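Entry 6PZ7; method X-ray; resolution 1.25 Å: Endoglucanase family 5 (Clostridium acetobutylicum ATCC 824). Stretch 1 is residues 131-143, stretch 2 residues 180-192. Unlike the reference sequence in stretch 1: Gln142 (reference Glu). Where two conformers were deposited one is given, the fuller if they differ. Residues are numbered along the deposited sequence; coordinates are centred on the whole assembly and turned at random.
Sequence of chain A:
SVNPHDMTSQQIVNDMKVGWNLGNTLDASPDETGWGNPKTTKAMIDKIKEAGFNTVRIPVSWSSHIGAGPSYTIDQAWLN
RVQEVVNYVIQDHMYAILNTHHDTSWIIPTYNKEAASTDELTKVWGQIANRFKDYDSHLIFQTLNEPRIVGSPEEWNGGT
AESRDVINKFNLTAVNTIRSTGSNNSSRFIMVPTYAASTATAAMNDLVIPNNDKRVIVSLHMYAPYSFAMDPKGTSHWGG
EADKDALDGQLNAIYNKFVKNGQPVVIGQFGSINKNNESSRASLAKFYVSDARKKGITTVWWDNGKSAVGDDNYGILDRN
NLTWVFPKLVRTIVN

Stretch 1 (131-143) RFKDYDSHLIFQT
Stretch 2, residues 180-192: STGSNNSSRFIMV

Stretch 1 leaves a helix at its start, folds through two type I turns, Phe132 to Tyr135 and Asp136 to Leu139, and then extends as a strand, 139-142. Stretch 2 passes from Gly182 (phi/psi 73/-158, a positive phi that favours glycine) and Ser183 (49/-138) through a 3-10 segment, 184-186, and an extended Arg188 (-65/144) into a strand that includes 190-192. The strands run parallel, their axes 25° apart and 4.6 Å at closest approach. Phe141 pairs with Ile190 (CA to CA 4.9 Å) and Gln142 with Met191 (CA to CA 4.4 Å). The ladder alternates: Phe141 N donates to Phe189 O (3.3 Å, weak), Met191 N to Phe141 O (2.8 Å) and Thr143 N to Met191 O (2.9 Å). Where the ladder begins, one water donates to Ser137 O and Leu139 O (both 2.8 Å) and accepts from Phe189 N (2.9 Å), bridging the backbones.

Arg188 is the centre of the loop contact. With chi1 and chi2 t, chi3 m and chi4 -66°, its buried guanidinium reaches the carbonyls of the turns: NH2 donates to Tyr135 O (2.9 Å), and NH1 to Leu139 O (2.9 Å), Tyr135 O (3.2 Å) and, weakly, Asp136 O (2.9 Å). Its several N-H groups suit a place lined with backbone oxygens. Asn185 (chi1 m, chi2 -18°) steadies it, OD1 accepting from Arg188 NE (2.8 Å) and NH2 (3.0 Å), while Asn185 ND2 donates to Thr181 OG1 (2.8 Å). The Phe141 ring (chi1 m, chi2 -19°) lies against the arginine, with Arg188 CD over its face, 3.5 Å from the ring centroid; Arg188 CZ, 5.0 Å from that centroid, makes an off-centre cation-pi contact.

Toward the outer end, Lys133 (p, t, m, t) is long enough for NZ to donate to Thr181 O (2.7 Å). Asp134 (chi1 m) accepts at OD1 from Ser183 OG (2.7 Å; Ser183 chi1 t). Asn184 (chi1 m) points toward stretch 1: its ND2 donates to Tyr135 O (3.1 Å) and weakly to Asp134 O (3.3 Å), and its N weakly to Lys133 O (3.1 Å).

Along the strands the buried contacts are mostly apolar. Phe141 and Ile190 (m, t) share one sheet face; Gln142 (t, t) and Met191 (m, t, p) share the other, with Gln142 NE2 3.5 Å from Met191 CE. Ile140 CG2 lies 4.0 Å from Met191 SD, and Thr143 CG2 3.7 Å from Ile190 CG2. Together the stretches bury 928 Å².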

ATOM      1  N   ARG A 131       5.106  15.884 -11.562  1.00  8.53           N
ATOM      2  CA  ARG A 131       4.644  15.180 -12.750  0.51  9.44           C
ATOM      3  C   ARG A 131       3.152  14.883 -12.672  1.00  8.47           C
ATOM      4  O   ARG A 131       2.445  14.928 -13.695  1.00 10.32           O
ATOM      5  CB  ARG A 131       5.434  13.883 -12.949  0.51 10.70           C
ATOM      6  CG  ARG A 131       4.861  12.971 -14.029  0.51 11.91           C
ATOM      7  CD  ARG A 131       4.892  13.624 -15.415  0.51 16.77           C
ATOM      8  NE  ARG A 131       6.238  13.576 -15.985  0.51 16.44           N
ATOM      9  CZ  ARG A 131       6.659  12.664 -16.868  0.51 14.67           C
ATOM     10  NH1 ARG A 131       5.847  11.702 -17.300  0.51 11.90           N
ATOM     11  NH2 ARG A 131       7.913  12.718 -17.308  0.51 15.82           N
ATOM     12  N   PHE A 132       2.651  14.567 -11.478  1.00  8.20           N
ATOM     13  CA  PHE A 132       1.282  14.096 -11.299  1.00  8.78           C
ATOM     14  C   PHE A 132       0.339  15.147 -10.716  1.00  7.26           C
ATOM     15  O   PHE A 132      -0.790  14.821 -10.336  1.00  9.31           O
ATOM     16  CB  PHE A 132       1.314  12.812 -10.447  1.00  9.04           C
ATOM     17  CG  PHE A 132       1.891  11.627 -11.186  1.00  7.68           C
ATOM     18  CD1 PHE A 132       1.071  10.884 -12.026  1.00  8.15           C
ATOM     19  CD2 PHE A 132       3.221  11.308 -11.098  1.00  7.79           C
ATOM     20  CE1 PHE A 132       1.596   9.842 -12.772  1.00  8.77           C
ATOM     21  CE2 PHE A 132       3.742  10.246 -11.811  1.00  8.90           C
ATOM     22  CZ  PHE A 132       2.918   9.531 -12.681  1.00  8.38           C
ATOM     23  N   LYS A 133       0.723  16.416 -10.760  1.00  8.29           N
ATOM     24  CA  LYS A 133       0.024  17.450  -9.999  0.57  8.46           C
ATOM     25  C   LYS A 133      -1.383  17.734 -10.513  1.00  8.78           C
ATOM     26  O   LYS A 133      -2.229  18.220  -9.738  1.00 10.27           O
ATOM     27  CB  LYS A 133       0.838  18.755  -9.997  0.57  9.44           C
ATOM     28  CG  LYS A 133       0.919  19.460 -11.336  0.57 12.02           C
ATOM     29  CD  LYS A 133       2.027  20.522 -11.364  0.57 14.31           C
ATOM     30  CE  LYS A 133       1.788  21.595 -10.325  0.57 18.32           C
ATOM     31  NZ  LYS A 133       2.928  22.562 -10.265  0.57 19.18           N
ATOM     32  N   ASP A 134      -1.651  17.489 -11.795  1.00  8.66           N
ATOM     33  CA  ASP A 134      -2.924  17.891 -12.379  1.00  9.15           C
ATOM     34  C   ASP A 134      -4.015  16.828 -12.309  1.00  9.22           C
ATOM     35  O   ASP A 134      -5.156  17.089 -12.698  1.00 10.36           O
ATOM     36  CB  ASP A 134      -2.754  18.343 -13.823  1.00 10.65           C
ATOM     37  CG  ASP A 134      -2.024  19.668 -13.966  1.00 14.64           C
ATOM     38  OD1 ASP A 134      -1.984  20.477 -13.022  1.00 13.39           O
ATOM     39  OD2 ASP A 134      -1.539  19.902 -15.083  1.00 22.65           O
ATOM     40  N   TYR A 135      -3.723  15.633 -11.825  1.00  8.86           N
ATOM     41  CA  TYR A 135      -4.755  14.607 -11.660  1.00  8.26           C
ATOM     42  C   TYR A 135      -5.773  15.060 -10.610  1.00  8.91           C
ATOM     43  O   TYR A 135      -5.435  15.780  -9.654  1.00  9.47           O
ATOM     44  CB  TYR A 135      -4.116  13.265 -11.250  1.00  8.33           C
ATOM     45  CG  TYR A 135      -3.456  12.574 -12.412  1.00  7.83           C
ATOM     46  CD1 TYR A 135      -2.156  12.879 -12.790  1.00  8.86           C
ATOM     47  CD2 TYR A 135      -4.136  11.603 -13.167  1.00  7.78           C
ATOM     48  CE1 TYR A 135      -1.581  12.277 -13.907  1.00  8.93           C
ATOM     49  CE2 TYR A 135      -3.542  10.994 -14.252  1.00  7.86           C
ATOM     50  CZ  TYR A 135      -2.267  11.344 -14.597  1.00  8.04           C
ATOM     51  OH  TYR A 135      -1.627  10.778 -15.679  1.00  9.92           O
ATOM     52  N   ASP A 136      -6.991  14.541 -10.716  1.00  9.18           N
ATOM     53  CA  ASP A 136      -8.037  14.826  -9.724  1.00  9.58           C
ATOM     54  C   ASP A 136      -7.862  13.927  -8.498  1.00  9.58           C
ATOM     55  O   ASP A 136      -6.870  13.216  -8.350  1.00  9.33           O
ATOM     56  CB  ASP A 136      -9.432  14.803 -10.351  1.00 11.80           C
ATOM     57  CG  ASP A 136      -9.926  13.448 -10.723  1.00 11.58           C
ATOM     58  OD1 ASP A 136      -9.486  12.420 -10.230  1.00 12.22           O
ATOM     59  OD2 ASP A 136     -10.835  13.428 -11.624  1.00 18.13           O
ATOM     60  N   SER A 137      -8.846  13.960  -7.606  1.00  9.77           N
ATOM     61  CA  SER A 137      -8.734  13.294  -6.313  1.00 10.08           C
ATOM     62  C   SER A 137      -8.783  11.789  -6.400  1.00  8.73           C
ATOM     63  O   SER A 137      -8.579  11.116  -5.379  1.00  8.98           O
ATOM     64  CB  SER A 137      -9.832  13.780  -5.374  1.00 14.58           C
ATOM     65  OG  SER A 137     -11.100  13.368  -5.820  1.00 15.04           O
ATOM     66  N   HIS A 138      -9.010  11.212  -7.585  1.00  8.03           N
ATOM     67  CA  HIS A 138      -8.887   9.765  -7.728  1.00  8.57           C
ATOM     68  C   HIS A 138      -7.446   9.288  -7.685  1.00  7.51           C
ATOM     69  O   HIS A 138      -7.217   8.089  -7.521  1.00  8.83           O
ATOM     70  CB  HIS A 138      -9.583   9.253  -8.987  1.00  9.48           C
ATOM     71  CG  HIS A 138     -11.071   9.339  -8.881  1.00 12.56           C
ATOM     72  ND1 HIS A 138     -11.767  10.492  -9.182  1.00 16.04           N
ATOM     73  CD2 HIS A 138     -11.981   8.449  -8.425  1.00 15.68           C
ATOM     74  CE1 HIS A 138     -13.058  10.288  -8.971  1.00 19.56           C
ATOM     75  NE2 HIS A 138     -13.212   9.066  -8.497  1.00 15.52           N
ATOM     76  N   LEU A 139      -6.457  10.166  -7.856  1.00  7.38           N
ATOM     77  CA  LEU A 139      -5.053   9.809  -7.657  1.00  7.20           C
ATOM     78  C   LEU A 139      -4.652  10.207  -6.241  1.00  7.04           C
ATOM     79  O   LEU A 139      -4.731  11.381  -5.861  1.00  7.33           O
ATOM     80  CB  LEU A 139      -4.141  10.497  -8.676  1.00  7.23           C
ATOM     81  CG  LEU A 139      -2.664  10.169  -8.522  1.00  7.14           C
ATOM     82  CD1 LEU A 139      -2.361   8.682  -8.636  1.00  7.91           C
ATOM     83  CD2 LEU A 139      -1.815  10.973  -9.535  1.00  8.30           C
ATOM     84  N   ILE A 140      -4.268   9.210  -5.456  1.00  6.49           N
ATOM     85  CA  ILE A 140      -3.825   9.343  -4.069  1.00  6.83           C
ATOM     86  C   ILE A 140      -2.328   9.073  -4.038  1.00  6.84           C
ATOM     87  O   ILE A 140      -1.847   8.132  -4.701  1.00  7.42           O
ATOM     88  CB  ILE A 140      -4.578   8.300  -3.211  1.00  7.05           C
ATOM     89  CG1 ILE A 140      -6.091   8.629  -3.203  1.00  9.19           C
ATOM     90  CG2 ILE A 140      -4.022   8.231  -1.796  1.00  8.85           C
ATOM     91  CD1 ILE A 140      -6.958   7.544  -2.618  1.00 10.56           C
ATOM     92  N   PHE A 141      -1.578   9.892  -3.296  1.00  6.19           N
ATOM     93  CA  PHE A 141      -0.164   9.639  -3.070  1.00  6.46           C
ATOM     94  C   PHE A 141       0.004   8.929  -1.735  1.00  6.57           C
ATOM     95  O   PHE A 141      -0.637   9.305  -0.759  1.00  8.50           O
ATOM     96  CB  PHE A 141       0.669  10.936  -3.052  1.00  6.93           C
ATOM     97  CG  PHE A 141       0.754  11.681  -4.360  1.00  6.68           C
ATOM     98  CD1 PHE A 141       0.491  11.107  -5.574  1.00  8.41           C
ATOM     99  CD2 PHE A 141       1.120  13.005  -4.341  1.00  7.38           C
ATOM    100  CE1 PHE A 141       0.578  11.855  -6.750  1.00  8.85           C
ATOM    101  CE2 PHE A 141       1.182  13.762  -5.496  1.00  8.15           C
ATOM    102  CZ  PHE A 141       0.960  13.186  -6.706  1.00  7.91           C
ATOM    103  N   GLN A 142       0.898   7.946  -1.668  1.00  5.97           N
ATOM    104  CA  GLN A 142       1.259   7.276  -0.423  1.00  5.28           C
ATOM    105  C   GLN A 142       2.755   7.559  -0.234  1.00  5.20           C
ATOM    106  O   GLN A 142       3.581   7.205  -1.079  1.00  6.28           O
ATOM    107  CB  GLN A 142       0.955   5.798  -0.536  1.00  5.69           C
ATOM    108  CG  GLN A 142       1.482   4.950   0.590  1.00  6.15           C
ATOM    109  CD  GLN A 142       1.367   3.460   0.284  1.00  6.87           C
ATOM    110  OE1 GLN A 142       2.391   2.726   0.328  1.00  8.39           O
ATOM    111  NE2 GLN A 142       0.224   3.011  -0.003  1.00  6.04           N
ATOM    112  N   THR A 143       3.103   8.235   0.848  1.00  5.25           N
ATOM    113  CA  THR A 143       4.448   8.803   0.974  1.00  5.91           C
ATOM    114  C   THR A 143       5.544   7.758   0.972  1.00  5.70           C
ATOM    115  O   THR A 143       6.577   7.933   0.311  1.00  6.24           O
ATOM    116  CB  THR A 143       4.513   9.649   2.252  1.00  5.86           C
ATOM    117  OG1 THR A 143       4.137   8.822   3.341  1.00  6.48           O
ATOM    118  CG2 THR A 143       3.630  10.888   2.167  1.00  7.18           C
ATOM    119  N   SER A 180       3.514  21.689  -1.641  1.00 10.61           N
ATOM    120  CA  SER A 180       4.229  22.857  -2.137  0.57 11.25           C
ATOM    121  C   SER A 180       4.184  22.960  -3.647  1.00 12.48           C
ATOM    122  O   SER A 180       4.403  24.051  -4.194  1.00 14.98           O
ATOM    123  CB  SER A 180       5.688  22.796  -1.683  0.57 12.82           C
ATOM    124  OG  SER A 180       6.442  21.887  -2.471  0.57 12.99           O
ATOM    125  N   THR A 181       3.940  21.863  -4.337  1.00 11.84           N
ATOM    126  CA  THR A 181       3.903  21.887  -5.800  1.00 12.45           C
ATOM    127  C   THR A 181       2.595  22.431  -6.374  1.00 13.23           C
ATOM    128  O   THR A 181       2.535  22.711  -7.596  1.00 17.00           O
ATOM    129  CB  THR A 181       4.205  20.501  -6.379  1.00 12.92           C
ATOM    130  OG1 THR A 181       3.189  19.553  -5.989  1.00 13.07           O
ATOM    131  CG2 THR A 181       5.551  19.998  -5.941  1.00 14.15           C
ATOM    132  N   GLY A 182       1.561  22.619  -5.550  1.00 13.35           N
ATOM    133  CA  GLY A 182       0.358  23.320  -6.027  1.00 14.04           C
ATOM    134  C   GLY A 182      -0.517  22.499  -6.982  1.00 13.47           C
ATOM    135  O   GLY A 182      -0.491  21.256  -7.022  1.00 12.29           O
ATOM    136  N   SER A 183      -1.315  23.234  -7.771  1.00 13.46           N
ATOM    137  CA  SER A 183      -2.381  22.652  -8.574  1.00 14.37           C
ATOM    138  C   SER A 183      -3.217  21.735  -7.667  1.00 12.05           C
ATOM    139  O   SER A 183      -3.457  22.065  -6.499  1.00 12.78           O
ATOM    140  CB  SER A 183      -1.827  21.916  -9.803  1.00 14.33           C
ATOM    141  OG  SER A 183      -2.893  21.443 -10.659  1.00 16.12           O
ATOM    142  N   ASN A 184      -3.608  20.557  -8.153  1.00 10.94           N
ATOM    143  CA  ASN A 184      -4.451  19.679  -7.356  1.00 11.00           C
ATOM    144  C   ASN A 184      -3.697  19.028  -6.215  1.00 10.38           C
ATOM    145  O   ASN A 184      -4.330  18.407  -5.352  1.00 10.85           O
ATOM    146  CB  ASN A 184      -5.133  18.649  -8.250  1.00 11.19           C
ATOM    147  CG  ASN A 184      -6.232  19.253  -9.087  1.00 12.82           C
ATOM    148  OD1 ASN A 184      -6.770  20.331  -8.764  1.00 15.31           O
ATOM    149  ND2 ASN A 184      -6.586  18.583 -10.151  1.00 13.29           N
ATOM    150  N   ASN A 185      -2.369  19.162  -6.158  1.00  9.86           N
ATOM    151  CA  ASN A 185      -1.631  18.655  -5.008  1.00  9.15           C
ATOM    152  C   ASN A 185      -1.928  19.428  -3.742  1.00  9.75           C
ATOM    153  O   ASN A 185      -1.649  18.918  -2.657  1.00 11.53           O
ATOM    154  CB  ASN A 185      -0.136  18.587  -5.292  1.00  9.05           C
ATOM    155  CG  ASN A 185       0.213  17.530  -6.305  1.00  9.08           C
ATOM    156  OD1 ASN A 185      -0.560  16.610  -6.593  1.00  9.09           O
ATOM    157  ND2 ASN A 185       1.406  17.625  -6.849  1.00  9.87           N
ATOM    158  N   SER A 186      -2.498  20.631  -3.833  1.00 10.51           N
ATOM    159  CA  SER A 186      -2.883  21.375  -2.635  0.60 11.97           C
ATOM    160  C   SER A 186      -3.980  20.661  -1.862  1.00 11.71           C
ATOM    161  O   SER A 186      -4.074  20.816  -0.635  1.00 13.69           O
ATOM    162  CB  SER A 186      -3.322  22.798  -3.007  0.60 15.71           C
ATOM    163  OG  SER A 186      -2.233  23.523  -3.546  0.60 15.69           O
ATOM    164  N   SER A 187      -4.794  19.859  -2.552  1.00 11.49           N
ATOM    165  CA  SER A 187      -5.935  19.199  -1.930  1.00 13.85           C
ATOM    166  C   SER A 187      -5.962  17.693  -2.150  1.00 11.42           C
ATOM    167  O   SER A 187      -6.978  17.054  -1.839  1.00 14.29           O
ATOM    168  CB  SER A 187      -7.242  19.821  -2.423  1.00 16.67           C
ATOM    169  OG  SER A 187      -7.283  19.771  -3.829  1.00 19.03           O
ATOM    170  N   ARG A 188      -4.904  17.119  -2.713  1.00  9.09           N
ATOM    171  CA  ARG A 188      -4.854  15.671  -2.937  1.00  8.56           C
ATOM    172  C   ARG A 188      -4.863  14.937  -1.595  1.00  7.84           C
ATOM    173  O   ARG A 188      -4.260  15.381  -0.618  1.00  8.71           O
ATOM    174  CB  ARG A 188      -3.590  15.315  -3.726  1.00  8.19           C
ATOM    175  CG  ARG A 188      -3.558  13.880  -4.185  1.00  8.29           C
ATOM    176  CD  ARG A 188      -2.422  13.538  -5.159  1.00  8.44           C
ATOM    177  NE  ARG A 188      -2.340  14.504  -6.240  1.00  8.40           N
ATOM    178  CZ  ARG A 188      -3.235  14.702  -7.182  1.00  7.56           C
ATOM    179  NH1 ARG A 188      -4.290  13.911  -7.309  1.00  8.32           N
ATOM    180  NH2 ARG A 188      -3.108  15.746  -8.006  1.00  9.06           N
ATOM    181  N   PHE A 189      -5.516  13.799  -1.553  1.00  7.78           N
ATOM    182  CA  PHE A 189      -5.456  12.901  -0.397  1.00  7.05           C
ATOM    183  C   PHE A 189      -4.146  12.128  -0.402  1.00  7.03           C
ATOM    184  O   PHE A 189      -3.648  11.713  -1.453  1.00  7.90           O
ATOM    185  CB  PHE A 189      -6.692  11.995  -0.369  1.00  8.45           C
ATOM    186  CG  PHE A 189      -7.951  12.767  -0.147  1.00  8.17           C
ATOM    187  CD1 PHE A 189      -8.615  13.375  -1.210  1.00  9.80           C
ATOM    188  CD2 PHE A 189      -8.404  13.042   1.142  1.00  9.85           C
ATOM    189  CE1 PHE A 189      -9.728  14.186  -0.985  1.00 10.65           C
ATOM    190  CE2 PHE A 189      -9.532  13.826   1.345  1.00  9.83           C
ATOM    191  CZ  PHE A 189     -10.168  14.398   0.285  1.00 10.33           C
ATOM    192  N   ILE A 190      -3.582  11.977   0.794  1.00  6.84           N
ATOM    193  CA  ILE A 190      -2.243  11.426   0.991  1.00  6.88           C
ATOM    194  C   ILE A 190      -2.301  10.367   2.069  1.00  6.74           C
ATOM    195  O   ILE A 190      -2.797  10.633   3.165  1.00  8.55           O
ATOM    196  CB  ILE A 190      -1.200  12.514   1.343  1.00  6.51           C
ATOM    197  CG1 ILE A 190      -1.126  13.600   0.273  1.00  7.39           C
ATOM    198  CG2 ILE A 190       0.168  11.869   1.543  1.00  7.33           C
ATOM    199  CD1 ILE A 190      -0.320  14.836   0.643  1.00  8.79           C
ATOM    200  N   MET A 191      -1.776   9.184   1.769  1.00  6.24           N
ATOM    201  CA  MET A 191      -1.619   8.113   2.747  1.00  6.77           C
ATOM    202  C   MET A 191      -0.221   8.155   3.351  1.00  6.54           C
ATOM    203  O   MET A 191       0.772   8.319   2.631  1.00  6.83           O
ATOM    204  CB  MET A 191      -1.849   6.747   2.094  1.00  5.98           C
ATOM    205  CG  MET A 191      -3.304   6.463   1.817  1.00  7.31           C
ATOM    206  SD  MET A 191      -3.631   5.088   0.669  1.00  8.09           S
ATOM    207  CE  MET A 191      -2.846   3.739   1.528  1.00  8.27           C
ATOM    208  N   VAL A 192      -0.135   7.982   4.675  1.00  6.01           N
ATOM    209  CA  VAL A 192       1.149   7.926   5.398  1.00  6.26           C
ATOM    210  C   VAL A 192       1.162   6.706   6.309  1.00  6.13           C
ATOM    211  O   VAL A 192       0.158   6.452   7.007  1.00  6.36           O
ATOM    212  CB  VAL A 192       1.416   9.195   6.228  1.00  6.62           C
ATOM    213  CG1 VAL A 192       1.441  10.409   5.319  1.00  7.66           C
ATOM    214  CG2 VAL A 192       0.439   9.395   7.408  1.00  7.97           C
TER
HETATM  215  O   HOH W   1      -6.531  12.254  -3.848  1.00  9.00           O